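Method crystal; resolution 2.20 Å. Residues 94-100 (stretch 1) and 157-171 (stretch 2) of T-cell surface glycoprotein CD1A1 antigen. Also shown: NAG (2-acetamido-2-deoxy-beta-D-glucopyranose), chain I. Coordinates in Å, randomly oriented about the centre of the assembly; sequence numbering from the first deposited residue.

Stretch 1 94-100: SIGCELQ
Stretch 2 (157-171) LLNDTCVDILRLFIQ

A strand, 94-99, packs against a helix, 157-171. No hydrogen bond crosses between them; the contact is packing, in which backbone atoms take part alongside side chains. Their axes approach to 7.9 Å and their N-to-C directions differ by 63°, with a signed crossing angle of -63°. Two CA pairs set the register: G96 CA to L158 CA at 6.6 Å and C97 CA to C162 CA at 6.3 Å. The contact buries 467 Å² in all.

The strand is extended throughout, with G96 the most stretched at phi/psi 170/-160. C97 and L99 point their CA-to-CB bonds toward the helix, E98 points away, and I95 lies sideways. G96 has no side chain, and a CB there would also point away. The helix, which runs on beyond both ends of this stretch, keeps regular i to i-4 hydrogen bonds from D164 onward, the last, Q171 N to R167 O, being weak at 3.3 Å. The N-terminal part of this stretch is wider: a pi-type turn spans 157-162, closed by C162 N to L157 O at 2.7 Å.

The centre is the cysteine pair. C97 adopts p (chi1 57°) and C162 adopts t (-163°), and with both CA-to-CB bonds directed toward the other stretch these rotamers bring C97 SG to 2.7 Å from C162 SG. That is well inside ordinary sulfur packing distance, yet longer than the roughly 2.05 Å of a standard disulfide. C97 SG also sits 3.5 Å from V163 N and 4.1 Å from V163 CG2, so the sulfur is lodged against the helix backbone as well as its side chains. At G96 the strand presents bare backbone, and G96 C lies 3.8 Å from C162 SG.

Toward the strand's beginning, L158 leaves its helix sideways, but m,t (-69°, 170°) brings its end nearer. L158 CD2 reaches 3.8 Å from I95 CG2 and 3.7 Å from G96 O. I95, itself sideways in m,t, offers that methyl from the flank.

One helical turn beyond C162, L166 points toward the strand in t,p (-179°, 49°). Its CD2 packs along the strand, 3.9 Å from C97 O, 3.7 Å from L99 N and 3.8 Å from L99 CB. L99 answers with off-well angles, chi1 -128° and chi2 -143°; in this conformation L99 CD1 lies 3.7 Å from R167 NH2, over one face of the guanidinium, and 4.4 Å from I170 CD1. R167 starts sideways, and an extended m,t beginning (-68°, -168°) followed by chi3 128° carries its end to the leucine. I170, in m,t, points toward the strand at the margin.

The faces turned away do other work. E98, t,t, accepts a hydrogen bond from Q100, Q100 NE2 to E98 OE1 at 2.9 Å. N159 takes chi1 -154° and carries the glycan, N159 ND2 bonded to NAG C1 at 1.5 Å. The main line of helix contacts is L158, C162, L166 and I170, spaced four apart, with V163 and R167 beside it; on the strand C97 and L99 lead, with I95 and the bare backbone of G96 adding to them.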

# COMPACT_ATOMS: atom_id res chain seq x y z
N SER A 94 6.20 11.58 -2.99
CA SER A 94 4.77 11.32 -3.11
C SER A 94 4.23 12.60 -3.71
O SER A 94 4.41 13.69 -3.12
CB SER A 94 4.19 11.07 -1.74
OG SER A 94 2.79 10.81 -1.74
N ILE A 95 3.59 12.51 -4.89
CA ILE A 95 3.20 13.71 -5.61
C ILE A 95 1.83 13.51 -6.19
O ILE A 95 1.59 12.44 -6.80
CB ILE A 95 4.18 13.99 -6.81
CG1 ILE A 95 5.65 14.00 -6.36
CG2 ILE A 95 3.92 15.37 -7.41
CD1 ILE A 95 6.65 14.29 -7.54
N GLY A 96 0.95 14.49 -6.05
CA GLY A 96 -0.40 14.29 -6.56
C GLY A 96 -1.44 15.33 -6.16
O GLY A 96 -1.08 16.42 -5.74
N CYS A 97 -2.72 14.97 -6.27
CA CYS A 97 -3.79 15.88 -5.93
C CYS A 97 -4.98 15.06 -5.59
O CYS A 97 -5.07 13.89 -6.00
CB CYS A 97 -4.12 16.84 -7.09
SG CYS A 97 -4.57 15.97 -8.66
N GLU A 98 -5.91 15.66 -4.84
CA GLU A 98 -7.11 15.01 -4.40
C GLU A 98 -8.28 15.95 -4.65
O GLU A 98 -8.15 17.14 -4.47
CB GLU A 98 -6.99 14.59 -2.91
CG GLU A 98 -8.27 14.12 -2.25
CD GLU A 98 -8.21 14.02 -0.70
OE1 GLU A 98 -9.31 14.08 -0.05
OE2 GLU A 98 -7.10 13.86 -0.12
N LEU A 99 -9.40 15.41 -5.10
CA LEU A 99 -10.60 16.16 -5.36
C LEU A 99 -11.67 15.69 -4.37
O LEU A 99 -12.05 14.52 -4.41
CB LEU A 99 -11.11 15.86 -6.79
CG LEU A 99 -11.45 16.91 -7.87
CD1 LEU A 99 -12.65 16.43 -8.65
CD2 LEU A 99 -11.72 18.37 -7.39
N GLN A 100 -12.14 16.56 -3.50
CA GLN A 100 -13.38 16.27 -2.74
C GLN A 100 -14.64 16.41 -3.58
O GLN A 100 -14.59 16.95 -4.69
CB GLN A 100 -13.47 17.12 -1.48
CG GLN A 100 -12.68 16.51 -0.31
CD GLN A 100 -11.50 17.37 0.12
OE1 GLN A 100 -11.66 18.53 0.52
NE2 GLN A 100 -10.30 16.79 0.06
N LEU A 157 1.53 22.33 -12.45
CA LEU A 157 1.44 20.89 -12.59
C LEU A 157 0.51 20.35 -11.51
O LEU A 157 -0.37 19.54 -11.80
CB LEU A 157 2.83 20.22 -12.48
CG LEU A 157 3.51 19.93 -13.88
CD1 LEU A 157 2.69 20.21 -15.14
CD2 LEU A 157 4.91 20.43 -14.10
N LEU A 158 0.73 20.80 -10.27
CA LEU A 158 -0.08 20.32 -9.13
C LEU A 158 -1.53 20.83 -9.22
O LEU A 158 -2.45 20.03 -9.17
CB LEU A 158 0.53 20.71 -7.77
CG LEU A 158 1.84 20.01 -7.35
CD1 LEU A 158 2.41 20.74 -6.08
CD2 LEU A 158 1.68 18.48 -7.15
N ASN A 159 -1.73 22.12 -9.44
CA ASN A 159 -3.07 22.70 -9.28
C ASN A 159 -3.96 22.61 -10.52
O ASN A 159 -5.18 22.64 -10.39
CB ASN A 159 -3.02 24.14 -8.76
CG ASN A 159 -4.31 24.55 -7.99
OD1 ASN A 159 -4.78 23.79 -7.15
ND2 ASN A 159 -4.86 25.74 -8.29
N ASP A 160 -3.36 22.48 -11.71
CA ASP A 160 -4.12 22.50 -12.96
C ASP A 160 -4.02 21.15 -13.68
O ASP A 160 -5.01 20.43 -13.88
CB ASP A 160 -3.65 23.64 -13.87
CG ASP A 160 -3.72 25.02 -13.18
OD1 ASP A 160 -4.72 25.36 -12.49
OD2 ASP A 160 -2.73 25.78 -13.30
N THR A 161 -2.80 20.78 -14.06
CA THR A 161 -2.66 19.62 -14.86
C THR A 161 -2.95 18.29 -14.11
O THR A 161 -3.62 17.42 -14.65
CB THR A 161 -1.41 19.65 -15.80
OG1 THR A 161 -0.61 18.48 -15.69
CG2 THR A 161 -0.63 20.92 -15.73
N CYS A 162 -2.48 18.17 -12.86
CA CYS A 162 -2.81 16.99 -12.06
C CYS A 162 -4.33 16.84 -11.87
O CYS A 162 -4.86 15.77 -12.07
CB CYS A 162 -2.18 17.09 -10.67
SG CYS A 162 -2.17 15.52 -9.91
N VAL A 163 -5.00 17.93 -11.49
CA VAL A 163 -6.46 17.97 -11.30
C VAL A 163 -7.24 17.64 -12.60
O VAL A 163 -8.19 16.82 -12.60
CB VAL A 163 -6.91 19.37 -10.73
CG1 VAL A 163 -8.41 19.55 -10.77
CG2 VAL A 163 -6.39 19.57 -9.31
N ASP A 164 -6.82 18.27 -13.70
CA ASP A 164 -7.46 18.02 -14.95
C ASP A 164 -7.35 16.55 -15.34
O ASP A 164 -8.31 15.98 -15.84
CB ASP A 164 -6.83 18.84 -16.04
CG ASP A 164 -7.12 20.34 -15.91
OD1 ASP A 164 -7.89 20.79 -15.01
OD2 ASP A 164 -6.53 21.07 -16.75
N ILE A 165 -6.16 15.97 -15.19
CA ILE A 165 -5.97 14.57 -15.49
C ILE A 165 -6.79 13.68 -14.53
O ILE A 165 -7.44 12.71 -14.98
CB ILE A 165 -4.51 14.16 -15.48
CG1 ILE A 165 -3.80 14.85 -16.66
CG2 ILE A 165 -4.39 12.61 -15.54
CD1 ILE A 165 -2.28 14.85 -16.60
N LEU A 166 -6.79 14.04 -13.25
CA LEU A 166 -7.65 13.37 -12.28
C LEU A 166 -9.12 13.31 -12.77
O LEU A 166 -9.68 12.20 -12.86
CB LEU A 166 -7.55 13.98 -10.84
CG LEU A 166 -8.41 13.32 -9.75
CD1 LEU A 166 -8.27 11.76 -9.71
CD2 LEU A 166 -8.24 13.90 -8.33
N ARG A 167 -9.72 14.47 -13.11
CA ARG A 167 -11.14 14.52 -13.50
C ARG A 167 -11.39 13.56 -14.64
O ARG A 167 -12.37 12.80 -14.65
CB ARG A 167 -11.57 15.89 -13.96
CG ARG A 167 -11.56 16.88 -12.87
CD ARG A 167 -12.28 18.17 -13.29
NE ARG A 167 -13.24 18.42 -12.23
CZ ARG A 167 -13.07 19.28 -11.22
NH1 ARG A 167 -11.98 20.06 -11.16
NH2 ARG A 167 -14.03 19.40 -10.30
N LEU A 168 -10.48 13.60 -15.60
CA LEU A 168 -10.54 12.74 -16.75
C LEU A 168 -10.38 11.24 -16.41
O LEU A 168 -11.06 10.40 -17.01
CB LEU A 168 -9.43 13.18 -17.66
CG LEU A 168 -9.06 12.19 -18.73
CD1 LEU A 168 -10.00 12.37 -19.92
CD2 LEU A 168 -7.66 12.57 -19.10
N PHE A 169 -9.47 10.91 -15.48
CA PHE A 169 -9.25 9.52 -15.05
C PHE A 169 -10.46 8.96 -14.25
O PHE A 169 -10.82 7.77 -14.39
CB PHE A 169 -7.96 9.40 -14.20
CG PHE A 169 -6.67 9.42 -15.02
CD1 PHE A 169 -6.70 9.56 -16.42
CD2 PHE A 169 -5.44 9.28 -14.41
CE1 PHE A 169 -5.53 9.53 -17.17
CE2 PHE A 169 -4.25 9.26 -15.17
CZ PHE A 169 -4.30 9.38 -16.57
N ILE A 170 -11.07 9.80 -13.41
CA ILE A 170 -12.33 9.44 -12.75
C ILE A 170 -13.38 8.98 -13.79
O ILE A 170 -14.08 7.99 -13.57
CB ILE A 170 -12.92 10.58 -11.90
CG1 ILE A 170 -11.95 10.97 -10.77
CG2 ILE A 170 -14.34 10.21 -11.35
CD1 ILE A 170 -12.35 12.25 -10.04
N GLN A 171 -13.47 9.69 -14.91
CA GLN A 171 -14.42 9.34 -15.95
C GLN A 171 -13.98 8.13 -16.75
O GLN A 171 -14.78 7.25 -16.98
CB GLN A 171 -14.71 10.51 -16.91
CG GLN A 171 -15.83 11.51 -16.47
CD GLN A 171 -16.86 10.90 -15.50
OE1 GLN A 171 -16.93 11.28 -14.32
NE2 GLN A 171 -17.64 9.93 -15.99
C1 NAG I . -6.08 26.28 -7.71
C2 NAG I . -5.88 27.75 -7.23
C3 NAG I . -7.19 28.42 -6.76
C4 NAG I . -8.19 28.41 -7.93
C5 NAG I . -8.38 26.99 -8.54
C6 NAG I . -9.10 27.11 -9.90
C7 NAG I . -3.57 28.27 -6.65
C8 NAG I . -2.55 28.43 -5.58
N2 NAG I . -4.80 27.91 -6.25
O3 NAG I . -6.98 29.75 -6.30
O4 NAG I . -9.43 29.03 -7.54
O5 NAG I . -7.16 26.21 -8.67
O6 NAG I . -9.51 25.86 -10.41
O7 NAG I . -3.26 28.48 -7.84